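Local coordinates for protein benzoylformate decarboxylase (PDB 4Q9D) that belongs to the thiamine pyrophosphate-dependent enzyme family and binds a magnesium ion in its C-terminal cofactor-binding domain, at residues 71-79 with 113-121; 426-437 with 453-464. All coordinates share one frame; numbering follows the deposited sequence.

Interaction 1 (71-79 with 113-121); sequences NLHTAAGTG and LNNPDATTM
Met121 reaches from the 113-121 loop to the helix that starts near Thr74, and its thioether supplies that end of the contact. Its CB is directed at the helix, and CG lies trans to the backbone N (chi1 -172°); chi2 and chi3 are also trans, making the chain a straight rod. CB and CG only carry the rod inward. SD is the first atom to touch, 3.7 Å from Ala75 O and 4.0 Å from Thr78 CG2. At the tip, CE lies 3.2 Å from Ala75 O and against Gly79 CA, closer than two such carbons normally pack.

Nearer the start of the helix the contact turns polar. Thr74 OG1 donates to Leu113 O at 2.8 Å, approaching from above the carbonyl plane (38° out of it). On the same threonine, CG2 takes the position between the backbone N and the carbonyl carbon, 3.7 Å from Leu113 CD2, and CG2 also lies over one face of the His73 ring, near its centre. The two segments belong to the N-terminal TPP-binding domain, an alpha/beta domain with a parallel sheet: strand 68-72 leads through His73 into helix 74-80, whereas the loop 113-121 is part of the long connection from strand 95-101 to strand 128-130. His73 NE2 meets Leu113 CD1 at 3.9 Å, the two side chains crossing at about a right angle; ND1 of this histidine is hydrogen-bonded to Glu31.

Between the threonine and the methionine, the Asn115 amide lies against Ala75, with OD1 3.2 Å from Ala75 CB. Within the helix, Thr78 N and Thr78 OG1 both bond to Thr74 O, one from each side of that carbonyl. Trp125 of the second subunit packs on Met121, and Ser402 of that subunit on Leu113.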
ATOM      1  N   ASN B  71     -11.313  12.164 -16.266  1.00 20.04           N
ATOM      2  CA  ASN B  71     -12.277  11.107 -15.935  1.00 16.27           C
ATOM      3  C   ASN B  71     -11.951   9.846 -16.684  1.00 21.90           C
ATOM      4  O   ASN B  71     -11.895   9.864 -17.907  1.00 20.69           O
ATOM      5  CB  ASN B  71     -13.728  11.579 -16.209  1.00 18.98           C
ATOM      6  CG  ASN B  71     -14.778  10.545 -15.788  1.00 24.65           C
ATOM      7  OD1 ASN B  71     -15.575  10.109 -16.615  1.00 25.14           O
ATOM      8  ND2 ASN B  71     -14.777  10.153 -14.496  1.00 17.51           N
ATOM      9  N   LEU B  72     -11.724   8.757 -15.943  1.00 20.80           N
ATOM     10  CA  LEU B  72     -11.161   7.533 -16.516  1.00 22.38           C
ATOM     11  C   LEU B  72     -12.070   6.339 -16.224  1.00 22.90           C
ATOM     12  O   LEU B  72     -12.815   6.333 -15.242  1.00 19.20           O
ATOM     13  CB  LEU B  72      -9.754   7.255 -15.905  1.00 19.32           C
ATOM     14  CG  LEU B  72      -8.732   8.396 -16.002  1.00 22.65           C
ATOM     15  CD1 LEU B  72      -7.358   8.041 -15.365  1.00 17.18           C
ATOM     16  CD2 LEU B  72      -8.528   8.768 -17.437  1.00 22.68           C
ATOM     17  N   HIS B  73     -11.984   5.322 -17.066  1.00 22.50           N
ATOM     18  CA  HIS B  73     -12.838   4.150 -16.977  1.00 22.50           C
ATOM     19  C   HIS B  73     -12.340   3.059 -15.977  1.00 24.27           C
ATOM     20  O   HIS B  73     -11.547   2.170 -16.346  1.00 19.62           O
ATOM     21  CB  HIS B  73     -12.920   3.515 -18.374  1.00 21.17           C
ATOM     22  CG  HIS B  73     -13.839   2.342 -18.442  1.00 25.02           C
ATOM     23  ND1 HIS B  73     -15.094   2.349 -17.854  1.00 25.83           N
ATOM     24  CD2 HIS B  73     -13.703   1.125 -19.028  1.00 24.28           C
ATOM     25  CE1 HIS B  73     -15.687   1.188 -18.074  1.00 24.32           C
ATOM     26  NE2 HIS B  73     -14.873   0.429 -18.797  1.00 26.80           N
ATOM     27  N   THR B  74     -12.848   3.113 -14.751  1.00 17.25           N
ATOM     28  CA  THR B  74     -12.558   2.127 -13.692  1.00 18.09           C
ATOM     29  C   THR B  74     -11.074   1.696 -13.657  1.00 23.89           C
ATOM     30  O   THR B  74     -10.178   2.542 -13.846  1.00 20.81           O
ATOM     31  CB  THR B  74     -13.582   0.919 -13.734  1.00 23.75           C
ATOM     32  OG1 THR B  74     -13.309   0.003 -12.666  1.00 21.30           O
ATOM     33  CG2 THR B  74     -13.548   0.172 -15.081  1.00 19.75           C
ATOM     34  N   ALA B  75     -10.789   0.418 -13.405  1.00 19.21           N
ATOM     35  CA  ALA B  75      -9.380   0.017 -13.207  1.00 25.24           C
ATOM     36  C   ALA B  75      -8.580   0.070 -14.512  1.00 27.75           C
ATOM     37  O   ALA B  75      -7.382   0.398 -14.515  1.00 23.26           O
ATOM     38  CB  ALA B  75      -9.287  -1.390 -12.610  1.00 21.10           C
ATOM     39  N   ALA B  76      -9.257  -0.296 -15.599  1.00 24.69           N
ATOM     40  CA  ALA B  76      -8.679  -0.415 -16.937  1.00 29.40           C
ATOM     41  C   ALA B  76      -8.171   0.937 -17.428  1.00 26.48           C
ATOM     42  O   ALA B  76      -7.026   1.069 -17.889  1.00 21.67           O
ATOM     43  CB  ALA B  76      -9.738  -0.954 -17.915  1.00 24.11           C
ATOM     44  N   GLY B  77      -9.044   1.932 -17.333  1.00 19.06           N
ATOM     45  CA  GLY B  77      -8.721   3.272 -17.797  1.00 20.54           C
ATOM     46  C   GLY B  77      -7.739   3.943 -16.848  1.00 26.23           C
ATOM     47  O   GLY B  77      -6.782   4.627 -17.284  1.00 18.86           O
ATOM     48  N   THR B  78      -7.965   3.767 -15.546  1.00 19.48           N
ATOM     49  CA  THR B  78      -7.005   4.294 -14.578  1.00 20.57           C
ATOM     50  C   THR B  78      -5.629   3.731 -14.902  1.00 21.61           C
ATOM     51  O   THR B  78      -4.625   4.446 -14.940  1.00 22.28           O
ATOM     52  CB  THR B  78      -7.440   3.979 -13.136  1.00 20.12           C
ATOM     53  OG1 THR B  78      -8.707   4.618 -12.914  1.00 20.92           O
ATOM     54  CG2 THR B  78      -6.450   4.514 -12.157  1.00 22.42           C
ATOM     55  N   GLY B  79      -5.588   2.440 -15.168  1.00 18.36           N
ATOM     56  CA  GLY B  79      -4.311   1.792 -15.380  1.00 18.87           C
ATOM     57  C   GLY B  79      -3.604   2.329 -16.612  1.00 21.02           C
ATOM     58  O   GLY B  79      -2.410   2.566 -16.567  1.00 19.19           O
ATOM     59  N   LEU B 113     -15.554  -5.469 -14.257  1.00 22.79           N
ATOM     60  CA  LEU B 113     -15.094  -4.071 -14.264  1.00 21.81           C
ATOM     61  C   LEU B 113     -15.172  -3.370 -12.906  1.00 18.35           C
ATOM     62  O   LEU B 113     -15.131  -2.156 -12.827  1.00 21.22           O
ATOM     63  CB  LEU B 113     -15.809  -3.263 -15.345  1.00 21.14           C
ATOM     64  CG  LEU B 113     -15.246  -3.601 -16.745  1.00 26.74           C
ATOM     65  CD1 LEU B 113     -16.194  -3.147 -17.838  1.00 25.67           C
ATOM     66  CD2 LEU B 113     -13.826  -3.019 -16.980  1.00 25.96           C
ATOM     67  N   ASN B 114     -15.293  -4.146 -11.838  1.00 21.98           N
ATOM     68  CA  ASN B 114     -15.055  -3.629 -10.490  1.00 21.34           C
ATOM     69  C   ASN B 114     -13.602  -3.181 -10.395  1.00 24.37           C
ATOM     70  O   ASN B 114     -12.736  -3.711 -11.093  1.00 21.34           O
ATOM     71  CB  ASN B 114     -15.295  -4.743  -9.474  1.00 18.52           C
ATOM     72  CG  ASN B 114     -15.347  -4.254  -8.056  1.00 24.48           C
ATOM     73  OD1 ASN B 114     -15.874  -3.178  -7.775  1.00 20.49           O
ATOM     74  ND2 ASN B 114     -14.846  -5.081  -7.125  1.00 22.61           N
ATOM     75  N   ASN B 115     -13.341  -2.217  -9.521  1.00 17.24           N
ATOM     76  CA  ASN B 115     -12.005  -1.725  -9.274  1.00 21.51           C
ATOM     77  C   ASN B 115     -11.710  -1.906  -7.776  1.00 18.85           C
ATOM     78  O   ASN B 115     -11.706  -0.941  -7.016  1.00 21.95           O
ATOM     79  CB  ASN B 115     -11.901  -0.247  -9.676  1.00 19.50           C
ATOM     80  CG  ASN B 115     -10.450   0.257  -9.681  1.00 26.06           C
ATOM     81  OD1 ASN B 115      -9.509  -0.535  -9.559  1.00 23.20           O
ATOM     82  ND2 ASN B 115     -10.268   1.566  -9.828  1.00 18.00           N
ATOM     83  N   PRO B 116     -11.471  -3.155  -7.349  1.00 18.77           N
ATOM     84  CA  PRO B 116     -11.244  -3.456  -5.922  1.00 19.65           C
ATOM     85  C   PRO B 116      -9.980  -2.804  -5.383  1.00 23.66           C
ATOM     86  O   PRO B 116      -8.964  -2.751  -6.097  1.00 21.48           O
ATOM     87  CB  PRO B 116     -11.131  -4.998  -5.876  1.00 21.82           C
ATOM     88  CG  PRO B 116     -10.710  -5.392  -7.254  1.00 20.23           C
ATOM     89  CD  PRO B 116     -11.325  -4.344  -8.211  1.00 19.47           C
ATOM     90  N   ASP B 117     -10.057  -2.295  -4.150  1.00 18.17           N
ATOM     91  CA  ASP B 117      -8.934  -1.603  -3.537  1.00 17.21           C
ATOM     92  C   ASP B 117      -8.445  -0.504  -4.482  1.00 21.51           C
ATOM     93  O   ASP B 117      -7.247  -0.352  -4.702  1.00 21.50           O
ATOM     94  CB  ASP B 117      -7.810  -2.616  -3.246  1.00 26.99           C
ATOM     95  CG  ASP B 117      -6.757  -2.075  -2.269  1.00 37.62           C
ATOM     96  OD1 ASP B 117      -6.946  -0.973  -1.673  1.00 36.39           O
ATOM     97  OD2 ASP B 117      -5.731  -2.769  -2.078  1.00 36.79           O
ATOM     98  N   ALA B 118      -9.394   0.263  -5.036  1.00 19.46           N
ATOM     99  CA  ALA B 118      -9.104   1.322  -5.991  1.00 18.73           C
ATOM    100  C   ALA B 118      -8.107   2.354  -5.505  1.00 18.92           C
ATOM    101  O   ALA B 118      -7.313   2.846  -6.296  1.00 19.80           O
ATOM    102  CB  ALA B 118     -10.431   2.039  -6.461  1.00 19.11           C
ATOM    103  N   THR B 119      -8.166   2.718  -4.221  1.00 17.88           N
ATOM    104  CA  THR B 119      -7.278   3.764  -3.720  1.00 18.31           C
ATOM    105  C   THR B 119      -5.793   3.340  -3.734  1.00 21.36           C
ATOM    106  O   THR B 119      -4.923   4.183  -3.755  1.00 20.07           O
ATOM    107  CB  THR B 119      -7.632   4.225  -2.291  1.00 21.68           C
ATOM    108  OG1 THR B 119      -7.566   3.105  -1.396  1.00 19.19           O
ATOM    109  CG2 THR B 119      -9.016   4.859  -2.259  1.00 19.78           C
ATOM    110  N   THR B 120      -5.514   2.043  -3.723  1.00 19.75           N
ATOM    111  CA  THR B 120      -4.117   1.575  -3.757  1.00 20.68           C
ATOM    112  C   THR B 120      -3.507   1.696  -5.145  1.00 20.51           C
ATOM    113  O   THR B 120      -2.292   1.917  -5.298  1.00 19.09           O
ATOM    114  CB  THR B 120      -4.011   0.119  -3.238  1.00 22.21           C
ATOM    115  OG1 THR B 120      -4.403   0.115  -1.866  1.00 20.85           O
ATOM    116  CG2 THR B 120      -2.597  -0.403  -3.344  1.00 17.72           C
ATOM    117  N   MET B 121      -4.357   1.593  -6.170  1.00 19.08           N
ATOM    118  CA  MET B 121      -3.856   1.490  -7.546  1.00 19.66           C
ATOM    119  C   MET B 121      -2.941   2.647  -8.009  1.00 16.41           C
ATOM    120  O   MET B 121      -1.864   2.404  -8.517  1.00 20.82           O
ATOM    121  CB  MET B 121      -5.009   1.258  -8.553  1.00 17.29           C
ATOM    122  CG  MET B 121      -4.501   0.950  -9.968  1.00 18.88           C
ATOM    123  SD  MET B 121      -5.911   0.656 -11.105  1.00 21.75           S
ATOM    124  CE  MET B 121      -4.940   0.160 -12.530  1.00 19.01           C
TER

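Interaction 2 (426-437 with 453-464); sequences RTVVATIGDGSF and PIVFVVLRNGEY. With MG (magnesium ion), chain F; FMT (formic acid), chain H.
Asp434 and the Asn461-Glu463 turn share a magnesium ion: Asp434 OD1 binds it at 2.3 Å, Asn461 OD1 and Glu463 O at 2.2 Å each. A formic acid oxygen, more distant, and a water add to the shell; Gly435 N and Ser436 hold the formic acid.

One shell out, Asp434 OD2 faces the turn. Gly462 N donates to its syn lone pair at 2.9 Å, and Arg460 NH1 forms a salt bridge at 2.8 Å on the anti side, tilted out of the carboxylate plane (30°). Arg460 gets there by a bend at chi2 (84°), and its NH2 is tied to Leu484 O.

Behind these residues, strands 428-433 and 454-460 pair in parallel, Val428 with Ile454 through Gly433 with Leu459. At their C-terminal ends Gly433-Asp434-Gly435 and Asn461 form the GDG...N magnesium-binding motif of TPP enzymes. Past the first strand, Phe437 packs back on the sheet: Val458 CG2 sits over one ring face, 3.6 Å from the centroid and 15° off its normal, a CH-pi contact.

With one carboxylate oxygen on the metal and the other held by two donors, the rotation of the Asp434 carboxylate is fixed.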
ATOM      1  N   ARG B 426      -1.382  31.931 -29.835  1.00 30.72           N
ATOM      2  CA  ARG B 426      -0.006  31.615 -30.193  1.00 28.35           C
ATOM      3  C   ARG B 426      -0.002  30.227 -30.754  1.00 30.02           C
ATOM      4  O   ARG B 426      -1.015  29.494 -30.677  1.00 24.06           O
ATOM      5  CB  ARG B 426       0.929  31.710 -28.982  1.00 31.76           C
ATOM      6  CG  ARG B 426       0.770  30.565 -27.994  1.00 31.90           C
ATOM      7  CD  ARG B 426       1.751  30.654 -26.830  1.00 24.92           C
ATOM      8  NE  ARG B 426       1.346  29.715 -25.797  1.00 27.03           N
ATOM      9  CZ  ARG B 426       1.972  29.544 -24.640  1.00 33.50           C
ATOM     10  NH1 ARG B 426       3.046  30.260 -24.336  1.00 24.82           N
ATOM     11  NH2 ARG B 426       1.518  28.648 -23.782  1.00 27.19           N
ATOM     12  N   THR B 427       1.132  29.876 -31.336  1.00 25.28           N
ATOM     13  CA  THR B 427       1.296  28.573 -31.925  1.00 26.87           C
ATOM     14  C   THR B 427       2.137  27.715 -30.992  1.00 23.03           C
ATOM     15  O   THR B 427       3.005  28.212 -30.267  1.00 27.25           O
ATOM     16  CB  THR B 427       1.907  28.650 -33.355  1.00 29.02           C
ATOM     17  OG1 THR B 427       1.009  29.366 -34.206  1.00 35.29           O
ATOM     18  CG2 THR B 427       2.092  27.250 -33.959  1.00 24.23           C
ATOM     19  N   VAL B 428       1.821  26.428 -30.981  1.00 28.75           N
ATOM     20  CA  VAL B 428       2.628  25.448 -30.274  1.00 22.65           C
ATOM     21  C   VAL B 428       3.442  24.684 -31.300  1.00 24.49           C
ATOM     22  O   VAL B 428       2.894  24.115 -32.261  1.00 24.15           O
ATOM     23  CB  VAL B 428       1.766  24.452 -29.462  1.00 22.94           C
ATOM     24  CG1 VAL B 428       2.673  23.353 -28.834  1.00 18.99           C
ATOM     25  CG2 VAL B 428       1.012  25.189 -28.386  1.00 22.66           C
ATOM     26  N   VAL B 429       4.752  24.693 -31.105  1.00 21.22           N
ATOM     27  CA  VAL B 429       5.661  23.942 -31.960  1.00 24.03           C
ATOM     28  C   VAL B 429       6.257  22.816 -31.118  1.00 20.94           C
ATOM     29  O   VAL B 429       6.920  23.054 -30.110  1.00 25.87           O
ATOM     30  CB  VAL B 429       6.782  24.847 -32.496  1.00 27.44           C
ATOM     31  CG1 VAL B 429       7.825  24.013 -33.305  1.00 21.15           C
ATOM     32  CG2 VAL B 429       6.168  25.987 -33.323  1.00 24.11           C
ATOM     33  N   ALA B 430       6.002  21.588 -31.535  1.00 22.22           N
ATOM     34  CA  ALA B 430       6.422  20.425 -30.786  1.00 24.28           C
ATOM     35  C   ALA B 430       7.429  19.682 -31.627  1.00 27.76           C
ATOM     36  O   ALA B 430       7.121  19.262 -32.739  1.00 28.23           O
ATOM     37  CB  ALA B 430       5.185  19.510 -30.455  1.00 20.01           C
ATOM     38  N   THR B 431       8.638  19.523 -31.108  1.00 20.40           N
ATOM     39  CA  THR B 431       9.638  18.755 -31.830  1.00 21.89           C
ATOM     40  C   THR B 431       9.772  17.396 -31.153  1.00 25.00           C
ATOM     41  O   THR B 431      10.217  17.302 -30.002  1.00 24.41           O
ATOM     42  CB  THR B 431      10.999  19.502 -31.910  1.00 24.97           C
ATOM     43  OG1 THR B 431      11.523  19.669 -30.590  1.00 26.31           O
ATOM     44  CG2 THR B 431      10.806  20.895 -32.567  1.00 19.95           C
ATOM     45  N   ILE B 432       9.384  16.347 -31.870  1.00 18.21           N
ATOM     46  CA  ILE B 432       9.216  15.018 -31.278  1.00 22.53           C
ATOM     47  C   ILE B 432      10.007  13.972 -32.067  1.00 24.84           C
ATOM     48  O   ILE B 432       9.914  13.928 -33.302  1.00 27.44           O
ATOM     49  CB  ILE B 432       7.702  14.599 -31.307  1.00 25.18           C
ATOM     50  CG1 ILE B 432       6.804  15.739 -30.822  1.00 23.03           C
ATOM     51  CG2 ILE B 432       7.439  13.357 -30.410  1.00 19.50           C
ATOM     52  CD1 ILE B 432       6.952  16.024 -29.307  1.00 18.93           C
ATOM     53  N   GLY B 433      10.774  13.123 -31.387  1.00 22.20           N
ATOM     54  CA  GLY B 433      11.443  12.020 -32.080  1.00 18.65           C
ATOM     55  C   GLY B 433      10.405  11.037 -32.654  1.00 23.86           C
ATOM     56  O   GLY B 433       9.260  10.996 -32.189  1.00 21.97           O
ATOM     57  N   ASP B 434      10.783  10.226 -33.646  1.00 19.77           N
ATOM     58  CA  ASP B 434       9.815   9.328 -34.280  1.00 20.75           C
ATOM     59  C   ASP B 434       9.356   8.215 -33.338  1.00 21.98           C
ATOM     60  O   ASP B 434       8.212   7.788 -33.412  1.00 23.89           O
ATOM     61  CB  ASP B 434      10.300   8.769 -35.658  1.00 18.57           C
ATOM     62  CG  ASP B 434      11.718   8.177 -35.618  1.00 23.27           C
ATOM     63  OD1 ASP B 434      12.449   8.352 -34.637  1.00 32.75           O
ATOM     64  OD2 ASP B 434      12.124   7.538 -36.595  1.00 29.10           O
ATOM     65  N   GLY B 435      10.246   7.729 -32.475  1.00 24.81           N
ATOM     66  CA  GLY B 435       9.853   6.736 -31.479  1.00 24.11           C
ATOM     67  C   GLY B 435       8.878   7.335 -30.462  1.00 21.29           C
ATOM     68  O   GLY B 435       7.821   6.765 -30.177  1.00 23.03           O
ATOM     69  N   SER B 436       9.246   8.487 -29.918  1.00 21.00           N
ATOM     70  CA  SER B 436       8.409   9.221 -28.985  1.00 22.16           C
ATOM     71  C   SER B 436       7.048   9.533 -29.559  1.00 21.76           C
ATOM     72  O   SER B 436       6.042   9.442 -28.857  1.00 25.68           O
ATOM     73  CB  SER B 436       9.087  10.537 -28.570  1.00 22.01           C
ATOM     74  OG  SER B 436      10.282  10.245 -27.841  1.00 29.92           O
ATOM     75  N   PHE B 437       7.017   9.901 -30.838  1.00 22.19           N
ATOM     76  CA  PHE B 437       5.761  10.231 -31.505  1.00 17.97           C
ATOM     77  C   PHE B 437       4.746   9.078 -31.477  1.00 21.95           C
ATOM     78  O   PHE B 437       3.548   9.329 -31.430  1.00 21.45           O
ATOM     79  CB  PHE B 437       6.002  10.647 -32.961  1.00 20.54           C
ATOM     80  CG  PHE B 437       4.862  11.423 -33.564  1.00 22.05           C
ATOM     81  CD1 PHE B 437       4.550  12.706 -33.101  1.00 17.47           C
ATOM     82  CD2 PHE B 437       4.117  10.889 -34.610  1.00 22.34           C
ATOM     83  CE1 PHE B 437       3.489  13.433 -33.664  1.00 19.58           C
ATOM     84  CE2 PHE B 437       3.055  11.602 -35.165  1.00 18.94           C
ATOM     85  CZ  PHE B 437       2.733  12.867 -34.684  1.00 20.53           C
ATOM     86  N   PRO B 453      -3.828  25.115 -33.202  1.00 24.65           N
ATOM     87  CA  PRO B 453      -2.636  25.595 -33.917  1.00 24.92           C
ATOM     88  C   PRO B 453      -1.391  24.940 -33.344  1.00 23.87           C
ATOM     89  O   PRO B 453      -0.609  25.551 -32.595  1.00 25.16           O
ATOM     90  CB  PRO B 453      -2.632  27.110 -33.647  1.00 24.21           C
ATOM     91  CG  PRO B 453      -3.254  27.210 -32.249  1.00 32.18           C
ATOM     92  CD  PRO B 453      -4.314  26.089 -32.199  1.00 25.34           C
ATOM     93  N   ILE B 454      -1.195  23.686 -33.733  1.00 22.21           N
ATOM     94  CA  ILE B 454      -0.034  22.947 -33.312  1.00 24.09           C
ATOM     95  C   ILE B 454       0.709  22.436 -34.537  1.00 21.61           C
ATOM     96  O   ILE B 454       0.119  21.830 -35.436  1.00 25.91           O
ATOM     97  CB  ILE B 454      -0.406  21.742 -32.434  1.00 23.87           C
ATOM     98  CG1 ILE B 454      -1.295  22.171 -31.255  1.00 23.19           C
ATOM     99  CG2 ILE B 454       0.874  21.039 -31.952  1.00 17.86           C
ATOM    100  CD1 ILE B 454      -1.814  20.968 -30.483  1.00 22.64           C
ATOM    101  N   VAL B 455       2.010  22.676 -34.560  1.00 24.24           N
ATOM    102  CA  VAL B 455       2.852  22.132 -35.615  1.00 25.59           C
ATOM    103  C   VAL B 455       3.735  21.078 -34.983  1.00 25.22           C
ATOM    104  O   VAL B 455       4.608  21.398 -34.173  1.00 24.22           O
ATOM    105  CB  VAL B 455       3.744  23.230 -36.269  1.00 25.10           C
ATOM    106  CG1 VAL B 455       4.570  22.619 -37.385  1.00 24.59           C
ATOM    107  CG2 VAL B 455       2.875  24.389 -36.792  1.00 27.32           C
ATOM    108  N   PHE B 456       3.484  19.818 -35.318  1.00 24.42           N
ATOM    109  CA  PHE B 456       4.277  18.708 -34.792  1.00 23.12           C
ATOM    110  C   PHE B 456       5.415  18.480 -35.791  1.00 25.23           C
ATOM    111  O   PHE B 456       5.167  18.116 -36.946  1.00 25.79           O
ATOM    112  CB  PHE B 456       3.421  17.415 -34.705  1.00 19.68           C
ATOM    113  CG  PHE B 456       2.248  17.507 -33.743  1.00 21.64           C
ATOM    114  CD1 PHE B 456       2.433  17.342 -32.369  1.00 19.49           C
ATOM    115  CD2 PHE B 456       0.973  17.768 -34.212  1.00 20.03           C
ATOM    116  CE1 PHE B 456       1.347  17.417 -31.469  1.00 20.38           C
ATOM    117  CE2 PHE B 456      -0.132  17.851 -33.317  1.00 23.81           C
ATOM    118  CZ  PHE B 456       0.070  17.688 -31.947  1.00 20.79           C
ATOM    119  N   VAL B 457       6.647  18.684 -35.357  1.00 21.59           N
ATOM    120  CA  VAL B 457       7.791  18.443 -36.213  1.00 23.12           C
ATOM    121  C   VAL B 457       8.443  17.156 -35.753  1.00 18.71           C
ATOM    122  O   VAL B 457       9.045  17.091 -34.681  1.00 20.85           O
ATOM    123  CB  VAL B 457       8.809  19.576 -36.122  1.00 23.77           C
ATOM    124  CG1 VAL B 457      10.060  19.237 -36.970  1.00 24.56           C
ATOM    125  CG2 VAL B 457       8.185  20.872 -36.536  1.00 16.47           C
ATOM    126  N   VAL B 458       8.304  16.121 -36.563  1.00 21.38           N
ATOM    127  CA  VAL B 458       8.743  14.790 -36.171  1.00 21.29           C
ATOM    128  C   VAL B 458      10.068  14.428 -36.834  1.00 24.70           C
ATOM    129  O   VAL B 458      10.176  14.382 -38.053  1.00 24.28           O
ATOM    130  CB  VAL B 458       7.659  13.734 -36.532  1.00 25.61           C
ATOM    131  CG1 VAL B 458       8.160  12.333 -36.246  1.00 18.23           C
ATOM    132  CG2 VAL B 458       6.353  14.020 -35.759  1.00 19.19           C
ATOM    133  N   LEU B 459      11.072  14.157 -36.016  1.00 24.41           N
ATOM    134  CA  LEU B 459      12.399  13.830 -36.525  1.00 30.63           C
ATOM    135  C   LEU B 459      12.544  12.332 -36.744  1.00 26.62           C
ATOM    136  O   LEU B 459      12.742  11.551 -35.804  1.00 28.49           O
ATOM    137  CB  LEU B 459      13.478  14.371 -35.573  1.00 26.02           C
ATOM    138  CG  LEU B 459      13.622  15.900 -35.475  1.00 33.63           C
ATOM    139  CD1 LEU B 459      12.497  16.537 -34.729  1.00 33.33           C
ATOM    140  CD2 LEU B 459      14.942  16.234 -34.773  1.00 45.21           C
ATOM    141  N   ARG B 460      12.427  11.943 -38.007  1.00 26.60           N
ATOM    142  CA  ARG B 460      12.392  10.550 -38.396  1.00 29.38           C
ATOM    143  C   ARG B 460      13.802  10.046 -38.782  1.00 31.04           C
ATOM    144  O   ARG B 460      14.249  10.219 -39.915  1.00 26.51           O
ATOM    145  CB  ARG B 460      11.390  10.373 -39.556  1.00 26.40           C
ATOM    146  CG  ARG B 460      11.393   8.954 -40.243  1.00 23.98           C
ATOM    147  CD  ARG B 460      10.532   7.969 -39.477  1.00 32.76           C
ATOM    148  NE  ARG B 460      10.453   6.659 -40.125  1.00 26.90           N
ATOM    149  CZ  ARG B 460      10.704   5.515 -39.512  1.00 33.39           C
ATOM    150  NH1 ARG B 460      11.040   5.523 -38.218  1.00 29.37           N
ATOM    151  NH2 ARG B 460      10.622   4.370 -40.191  1.00 23.57           N
ATOM    152  N   ASN B 461      14.490   9.418 -37.837  1.00 26.16           N
ATOM    153  CA  ASN B 461      15.775   8.799 -38.127  1.00 30.89           C
ATOM    154  C   ASN B 461      15.753   7.270 -38.042  1.00 36.35           C
ATOM    155  O   ASN B 461      16.801   6.636 -38.150  1.00 36.95           O
ATOM    156  CB  ASN B 461      16.890   9.375 -37.226  1.00 32.19           C
ATOM    157  CG  ASN B 461      16.604   9.184 -35.745  1.00 39.99           C
ATOM    158  OD1 ASN B 461      15.697   8.446 -35.362  1.00 31.08           O
ATOM    159  ND2 ASN B 461      17.386   9.837 -34.905  1.00 39.14           N
ATOM    160  N   GLY B 462      14.576   6.677 -37.840  1.00 30.10           N
ATOM    161  CA  GLY B 462      14.445   5.217 -37.883  1.00 24.60           C
ATOM    162  C   GLY B 462      14.906   4.478 -36.622  1.00 32.92           C
ATOM    163  O   GLY B 462      15.084   3.252 -36.631  1.00 32.34           O
ATOM    164  N   GLU B 463      15.096   5.201 -35.517  1.00 25.91           N
ATOM    165  CA  GLU B 463      15.582   4.545 -34.288  1.00 35.06           C
ATOM    166  C   GLU B 463      15.252   5.293 -33.012  1.00 35.11           C
ATOM    167  O   GLU B 463      15.014   6.502 -33.027  1.00 32.28           O
ATOM    168  CB  GLU B 463      17.108   4.364 -34.343  1.00 35.88           C
ATOM    169  CG  GLU B 463      17.836   5.648 -34.628  1.00 37.21           C
ATOM    170  CD  GLU B 463      19.343   5.448 -34.817  1.00 55.20           C
ATOM    171  OE1 GLU B 463      19.771   4.415 -35.387  1.00 42.25           O
ATOM    172  OE2 GLU B 463      20.096   6.341 -34.384  1.00 52.26           O
ATOM    173  N   TYR B 464      15.287   4.578 -31.891  1.00 29.95           N
ATOM    174  CA  TYR B 464      15.127   5.241 -30.611  1.00 40.74           C
ATOM    175  C   TYR B 464      16.404   5.958 -30.178  1.00 43.94           C
ATOM    176  O   TYR B 464      17.501   5.507 -30.471  1.00 37.71           O
ATOM    177  CB  TYR B 464      14.750   4.232 -29.536  1.00 29.95           C
ATOM    178  CG  TYR B 464      13.324   3.760 -29.592  1.00 36.99           C
ATOM    179  CD1 TYR B 464      12.269   4.635 -29.340  1.00 34.83           C
ATOM    180  CD2 TYR B 464      13.033   2.422 -29.808  1.00 32.36           C
ATOM    181  CE1 TYR B 464      10.948   4.185 -29.321  1.00 32.26           C
ATOM    182  CE2 TYR B 464      11.732   1.967 -29.796  1.00 40.01           C
ATOM    183  CZ  TYR B 464      10.691   2.849 -29.562  1.00 35.47           C
ATOM    184  OH  TYR B 464       9.398   2.385 -29.574  1.00 37.44           O
TER
HETATM  185 MG    MG F 601      14.444   8.611 -33.507  1.00 32.01          MG
HETATM  186  C   FMT H 603      13.016   9.244 -30.391  1.00 31.96           C
HETATM  187  O1  FMT H 603      12.025   9.433 -29.695  1.00 36.69           O
HETATM  188  O2  FMT H 603      13.004   8.511 -31.371  1.00 34.28           O
HETATM  189  O   HOH W   1       7.358   3.994 -29.741  1.00 23.78           O
HETATM  190  O   HOH W   2      14.265  10.984 -33.916  1.00 31.72           O

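Overall arrangement
Interactions 1 and 2 are both largely buried but sit in different domains, the N-terminal and the C-terminal TPP-binding ones, with centres about 32 Å apart. They hold different strands and helices, and their atoms do not touch, the nearest being about 16 Å apart. Each lies where a strand of a parallel six-stranded sheet runs into a helix. In 71-79 with 113-121 the partner is a loop, the buried area is 379 Å², and one hydrogen bond accompanies apolar contacts; the second subunit lies close to much of it. In 426-437 with 453-464 the partner is the adjacent strand, 900 Å² is buried, and backbone bonding gives way to charged and metal-bound groups at the strand ends.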